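Local coordinates for adenosine monophosphate-protein transferase (Pyrococcus horikoshii, PDB 2D16) that is of unproven function but probably acts on adenosine or its nucleotides, possibly as a kinase or an AMP-transferring enzyme, at residues M49-A52 and K53-L56; K140-D144 and E145-E149; E152-K156 and I157-I161. All blocks are in the same frame, centred on the assembly; numbering follows the deposited sequence.

Contact 1: residues M49-A52 and K53-L56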
# COMPACT_ATOMS: atom_id res chain seq x y z
N MET A 49 1.76 44.94 28.88
CA MET A 49 2.91 44.88 29.76
C MET A 49 3.37 46.30 30.08
O MET A 49 3.44 47.15 29.19
CB MET A 49 4.04 44.09 29.10
CG MET A 49 5.20 43.76 30.01
SD MET A 49 6.25 42.52 29.24
CE MET A 49 7.52 42.31 30.53
N ASN A 50 3.68 46.54 31.35
CA ASN A 50 4.09 47.86 31.79
C ASN A 50 5.57 48.16 31.67
O ASN A 50 6.42 47.37 32.07
CB ASN A 50 3.65 48.08 33.25
CG ASN A 50 2.16 47.93 33.43
OD1 ASN A 50 1.38 48.29 32.55
ND2 ASN A 50 1.75 47.39 34.58
N GLU A 51 5.87 49.33 31.10
CA GLU A 51 7.24 49.78 30.92
C GLU A 51 7.44 50.94 31.90
O GLU A 51 6.77 51.97 31.81
CB GLU A 51 7.46 50.25 29.48
CG GLU A 51 8.90 50.61 29.18
CD GLU A 51 9.08 51.16 27.78
OE1 GLU A 51 8.06 51.47 27.12
OE2 GLU A 51 10.24 51.29 27.33
N ALA A 52 8.36 50.75 32.85
CA ALA A 52 8.63 51.74 33.89
C ALA A 52 9.14 53.11 33.46
O ALA A 52 8.52 54.13 33.77
CB ALA A 52 9.59 51.15 34.91
N LYS A 53 10.27 53.15 32.75
CA LYS A 53 10.87 54.41 32.33
C LYS A 53 9.86 55.44 31.80
O LYS A 53 9.74 56.53 32.35
CB LYS A 53 12.19 54.31 31.55
CG LYS A 53 13.11 55.47 31.13
CD LYS A 53 14.31 55.05 30.28
CE LYS A 53 15.33 55.96 29.58
NZ LYS A 53 16.46 55.43 28.83
N PRO A 54 9.11 55.10 30.74
CA PRO A 54 8.13 56.05 30.20
C PRO A 54 6.77 55.94 30.89
O PRO A 54 5.83 56.65 30.54
CB PRO A 54 8.07 55.67 28.73
CG PRO A 54 8.15 54.18 28.81
CD PRO A 54 9.27 53.95 29.82
N GLN A 55 6.67 55.03 31.85
CA GLN A 55 5.43 54.80 32.58
C GLN A 55 4.27 54.56 31.62
O GLN A 55 3.19 55.15 31.74
CB GLN A 55 5.15 56.00 33.50
CG GLN A 55 6.15 56.10 34.64
CD GLN A 55 5.94 57.31 35.52
OE1 GLN A 55 6.29 58.43 35.16
NE2 GLN A 55 5.36 57.09 36.70
N LEU A 56 4.50 53.67 30.66
CA LEU A 56 3.50 53.32 29.66
C LEU A 56 3.12 51.85 29.66
O LEU A 56 3.96 50.98 29.87
CB LEU A 56 4.02 53.66 28.26
CG LEU A 56 4.15 55.11 27.81
CD1 LEU A 56 4.85 55.14 26.46
CD2 LEU A 56 2.76 55.74 27.71
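Glu51 and Leu56 face each other as an antiparallel hydrogen-bonded pair, Glu51 N donating to Leu56 O at 2.8 Å in a nearly straight bond (168°) and Leu56 N returning a longer one, 3.1 Å, to Glu51 O. Between them the chain reverses in a type I turn from Ala52 to Gln55. Gln55 N closes that turn on Ala52 O at 2.8 Å. The side chain of Gln55 follows its own amide: CG rests 3.2 Å from the same Ala52 O.

Gln55 takes a positive phi of 52° and shares with Leu56 the place opposite Glu51. This is a G1 beta bulge, the classic companion of a type I turn, and it makes the connection between strands 44-51 and 56-61 a tight hairpin at one edge of the five-stranded sheet.

The principal side-chain meeting is that of Glu51 with Pro54. Because CG of Glu51 stands anti to the backbone N (chi1 -174°) and the chain runs on extended, its methylene and carboxylate cross the proline at about a right angle. Glu51 CG lies 3.4 Å from Pro54 CD, and Glu51 OE1 comes to 3.2 Å from Pro54 CG. That same OE1 is held by a salt bridge to Arg58 on the returning strand. Cut back to alanine, this position would probably leave Arg58 without its carboxylate mate and Pro54 without the chain lying across it. One residue earlier, Asn50 passes its CA 3.7 Å from Leu56 O, while its amide turns to Thr57, Ala74 and Ala79.

Contact 2: residues K140-D144 and E145-E149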
# COMPACT_ATOMS: atom_id res chain seq x y z
N LYS A 140 -12.72 23.26 53.25
CA LYS A 140 -13.00 21.89 53.63
C LYS A 140 -12.17 20.93 52.78
O LYS A 140 -11.87 21.22 51.63
CB LYS A 140 -14.49 21.57 53.43
CG LYS A 140 -15.42 22.27 54.41
CD LYS A 140 -15.08 21.90 55.85
CE LYS A 140 -16.08 22.50 56.83
NZ LYS A 140 -16.18 23.97 56.69
N ILE A 141 -11.80 19.80 53.37
CA ILE A 141 -11.01 18.80 52.66
C ILE A 141 -11.98 17.80 52.03
O ILE A 141 -12.92 17.33 52.69
CB ILE A 141 -10.05 18.06 53.62
CG1 ILE A 141 -9.05 19.05 54.21
CG2 ILE A 141 -9.33 16.94 52.87
CD1 ILE A 141 -8.17 18.48 55.31
N GLU A 142 -11.75 17.48 50.76
CA GLU A 142 -12.60 16.56 50.02
C GLU A 142 -12.78 15.20 50.70
O GLU A 142 -11.89 14.71 51.39
CB GLU A 142 -12.02 16.33 48.62
CG GLU A 142 -10.82 15.39 48.60
CD GLU A 142 -10.27 15.15 47.20
OE1 GLU A 142 -11.05 15.25 46.23
OE2 GLU A 142 -9.07 14.84 47.08
N THR A 143 -13.95 14.61 50.48
CA THR A 143 -14.26 13.29 51.03
C THR A 143 -13.86 12.27 49.97
O THR A 143 -13.57 12.64 48.83
CB THR A 143 -15.78 13.14 51.29
OG1 THR A 143 -16.49 13.29 50.06
CG2 THR A 143 -16.26 14.18 52.28
N ASP A 144 -13.85 10.99 50.34
CA ASP A 144 -13.48 9.95 49.39
C ASP A 144 -14.45 9.96 48.21
O ASP A 144 -14.06 9.74 47.07
CB ASP A 144 -13.49 8.57 50.06
CG ASP A 144 -12.40 8.43 51.10
OD1 ASP A 144 -11.25 8.81 50.81
OD2 ASP A 144 -12.70 7.93 52.20
N GLU A 145 -15.73 10.21 48.50
CA GLU A 145 -16.75 10.25 47.46
C GLU A 145 -16.45 11.38 46.48
O GLU A 145 -16.56 11.21 45.27
CB GLU A 145 -18.13 10.46 48.09
CG GLU A 145 -19.27 10.33 47.11
CD GLU A 145 -19.36 8.94 46.51
OE1 GLU A 145 -19.48 7.97 47.29
OE2 GLU A 145 -19.32 8.81 45.27
N GLN A 146 -16.07 12.53 47.02
CA GLN A 146 -15.75 13.68 46.18
C GLN A 146 -14.51 13.41 45.34
O GLN A 146 -14.36 13.97 44.25
CB GLN A 146 -15.57 14.93 47.05
CG GLN A 146 -16.86 15.37 47.73
CD GLN A 146 -16.66 16.52 48.68
OE1 GLN A 146 -15.79 16.47 49.56
NE2 GLN A 146 -17.47 17.56 48.53
N LYS A 147 -13.62 12.56 45.85
CA LYS A 147 -12.41 12.20 45.10
C LYS A 147 -12.84 11.44 43.86
O LYS A 147 -12.36 11.70 42.76
CB LYS A 147 -11.50 11.28 45.91
CG LYS A 147 -10.78 11.90 47.08
CD LYS A 147 -9.84 10.87 47.68
CE LYS A 147 -9.23 11.34 48.98
NZ LYS A 147 -8.40 10.26 49.58
N LYS A 148 -13.73 10.47 44.06
CA LYS A 148 -14.22 9.67 42.94
C LYS A 148 -14.92 10.55 41.93
O LYS A 148 -14.77 10.36 40.73
CB LYS A 148 -15.18 8.59 43.44
CG LYS A 148 -14.52 7.52 44.31
CD LYS A 148 -15.52 6.43 44.69
CE LYS A 148 -14.85 5.34 45.52
NZ LYS A 148 -14.28 5.88 46.79
N GLU A 149 -15.68 11.53 42.42
CA GLU A 149 -16.41 12.44 41.55
C GLU A 149 -15.50 13.28 40.66
O GLU A 149 -15.75 13.42 39.46
CB GLU A 149 -17.29 13.38 42.37
CG GLU A 149 -18.40 12.69 43.15
CD GLU A 149 -19.23 13.68 43.94
OE1 GLU A 149 -19.75 14.64 43.33
OE2 GLU A 149 -19.37 13.50 45.17
O HOH W 1 -15.72 17.66 52.05
O HOH W 2 -11.80 7.55 46.93
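Thr143 and Gln146 exchange bonds across the first turn of helix 144-157 in a capping box, an economical way of satisfying amides at the helix start, which lack an earlier turn's carbonyl to bond to. Thr143 is the N-cap: its OG1, placed between the backbone N and the carbonyl carbon (chi1 60°), accepts from Gln146 N at 3.2 Å.

The reciprocal half can be traced along Gln146. Its CB sits beside the backbone of the cap, 3.5 Å from Thr143 O. With CG anti to the carbonyl carbon (chi1 -66°), the chain turns back toward the start of the helix, and Gln146 CG passes 3.1 Å from Thr143 OG1. CD continues past that hydroxyl, extended, and carries the amide oxygen to the backbone: Gln146 OE1 receives Thr143 N at 2.8 Å, in the carbonyl plane and on a lone pair. A water donates to the same OE1 and to Ile141 O, extending the grip to the incoming chain.

Glu142 approaches the helix differently. Its side chain crosses that of Lys147 at about a right angle, with Glu142 CD 3.3 Å from Lys147 CG, so the aliphatic part of the lysine is what it touches, while the carboxylate oxygen OE1 forms a salt bridge with Arg150. The ammonium of Lys147 belongs to another acid. Asp144 and Lys147 run alongside each other in the same direction, joined by a salt bridge, Asp144 OD1 to Lys147 NZ 3.4 Å, whose hydrogen bond is weak. Beyond them, a second water donates to Asp144 O and accepts from Lys148 NZ at 3.0 Å.

Contact 3: residues E152-K156 and I157-I161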
# COMPACT_ATOMS: atom_id res chain seq x y z
N GLU A 152 -13.89 11.16 37.94
CA GLU A 152 -14.81 10.80 36.87
C GLU A 152 -15.01 12.01 35.97
O GLU A 152 -15.08 11.88 34.75
CB GLU A 152 -16.17 10.37 37.44
CG GLU A 152 -16.20 8.97 38.03
CD GLU A 152 -17.60 8.55 38.47
OE1 GLU A 152 -18.54 8.67 37.65
OE2 GLU A 152 -17.76 8.10 39.62
N LEU A 153 -15.08 13.19 36.58
CA LEU A 153 -15.26 14.43 35.84
C LEU A 153 -14.07 14.70 34.94
O LEU A 153 -14.23 15.10 33.78
CB LEU A 153 -15.47 15.60 36.81
CG LEU A 153 -15.69 16.97 36.17
CD1 LEU A 153 -16.87 16.91 35.20
CD2 LEU A 153 -15.94 18.02 37.24
N VAL A 154 -12.86 14.48 35.46
CA VAL A 154 -11.66 14.71 34.66
C VAL A 154 -11.68 13.83 33.41
O VAL A 154 -11.30 14.27 32.32
CB VAL A 154 -10.38 14.42 35.47
CG1 VAL A 154 -9.16 14.38 34.55
CG2 VAL A 154 -10.19 15.51 36.53
N GLU A 155 -12.13 12.59 33.55
CA GLU A 155 -12.20 11.71 32.40
C GLU A 155 -13.29 12.19 31.45
O GLU A 155 -13.11 12.17 30.23
CB GLU A 155 -12.46 10.26 32.83
CG GLU A 155 -11.28 9.62 33.54
CD GLU A 155 -11.43 8.12 33.73
OE1 GLU A 155 -10.53 7.50 34.32
OE2 GLU A 155 -12.46 7.57 33.28
N LYS A 156 -14.42 12.64 32.00
CA LYS A 156 -15.52 13.12 31.17
C LYS A 156 -15.12 14.35 30.37
O LYS A 156 -15.60 14.56 29.25
CB LYS A 156 -16.74 13.45 32.04
CG LYS A 156 -17.93 13.96 31.24
CD LYS A 156 -19.13 14.29 32.12
CE LYS A 156 -20.29 14.83 31.29
NZ LYS A 156 -21.49 15.14 32.12
N ILE A 157 -14.23 15.17 30.93
CA ILE A 157 -13.77 16.37 30.25
C ILE A 157 -12.97 16.02 28.99
O ILE A 157 -12.93 16.80 28.04
CB ILE A 157 -12.90 17.24 31.19
CG1 ILE A 157 -13.77 17.82 32.31
CG2 ILE A 157 -12.25 18.38 30.40
CD1 ILE A 157 -13.00 18.60 33.35
N GLY A 158 -12.34 14.85 29.00
CA GLY A 158 -11.57 14.44 27.84
C GLY A 158 -10.20 13.87 28.17
O GLY A 158 -9.48 13.41 27.28
N TYR A 159 -9.83 13.91 29.45
CA TYR A 159 -8.54 13.38 29.86
C TYR A 159 -8.71 11.89 30.14
O TYR A 159 -8.75 11.44 31.28
CB TYR A 159 -8.04 14.14 31.09
CG TYR A 159 -7.72 15.58 30.76
CD1 TYR A 159 -6.55 15.92 30.08
CD2 TYR A 159 -8.63 16.59 31.06
CE1 TYR A 159 -6.29 17.24 29.72
CE2 TYR A 159 -8.38 17.92 30.70
CZ TYR A 159 -7.21 18.23 30.03
OH TYR A 159 -6.97 19.54 29.67
N LYS A 160 -8.83 11.15 29.04
CA LYS A 160 -9.03 9.71 29.08
C LYS A 160 -8.34 9.09 27.87
O LYS A 160 -8.40 9.63 26.77
CB LYS A 160 -10.54 9.41 29.01
CG LYS A 160 -10.91 7.94 29.06
CD LYS A 160 -10.60 7.33 30.41
CE LYS A 160 -11.17 5.92 30.51
NZ LYS A 160 -12.64 5.90 30.29
N ILE A 161 -7.68 7.95 28.09
CA ILE A 161 -6.99 7.26 27.01
C ILE A 161 -7.50 5.82 26.94
O ILE A 161 -8.00 5.28 27.92
CB ILE A 161 -5.46 7.24 27.23
CG1 ILE A 161 -5.12 6.47 28.50
CG2 ILE A 161 -4.94 8.66 27.30
CD1 ILE A 161 -3.63 6.28 28.73
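Two chains of opposite charge are brought together by their torsions: Glu155 sends CG anti to its carbonyl carbon (chi1 -70°) and stays extended, while Lys160 sets CG anti to the backbone N (chi1 -179°) and then bends at chi2 and again at chi4. The two chains meet at a slant, the bent lysine laying its methylenes against the carboxylate. Lys160 CD is 3.4 Å from Glu155 OE2, and Lys160 NZ forms a salt bridge with the same oxygen, also at 3.4 Å, in which the hydrogen bond is weak.

The fold-back of Lys160 follows the close of the helix. Gly158 leaves helical geometry with a phi of 135° and a psi near zero, angles at which a side chain would collide with the carbonyl oxygen of the residue before, and two bonds reach back into the last turn. Gly158 N meets Glu155 O at 3.0 Å, and Tyr159 N meets Val154 O at 3.2 Å. This is a Schellman motif closing helix 144-157.

The usual apolar partner of the motif is present too: Val154 CG1 packs 3.6 Å from Tyr159 CB, bridging the last helical turn and the residue just beyond the glycine. Val154 O, besides taking the tyrosine amide, lies at the edge of the Tyr159 ring and in its plane. Along the helix, Leu153 CG and Ile157 CD1 are in looser apolar contact at 4.2 Å. Tyr159, still part of the motif, also centres an inverse gamma turn, and its side chain packs on Leu37 of a second subunit, as Ile161 does on Thr60 of that subunit.

In the fold
The three contacts follow one another along the chain without overlap. Contact 1 closes the hairpin between strands 44-51 and 56-61, the latter an outer strand of the five-stranded sheet. Contacts 2 and 3 mark the start and the end of a single element, helix 144-157, their centres about 17 Å apart. Contact 1 lies on the other side of the chain's centre, its own centre about 46 Å from that of contact 2 and 43 Å from that of contact 3. The C-terminal helix thus carries a recognisable cap at each end, far from the hairpin, and the segment following it packs on a second subunit of the four-chain assembly.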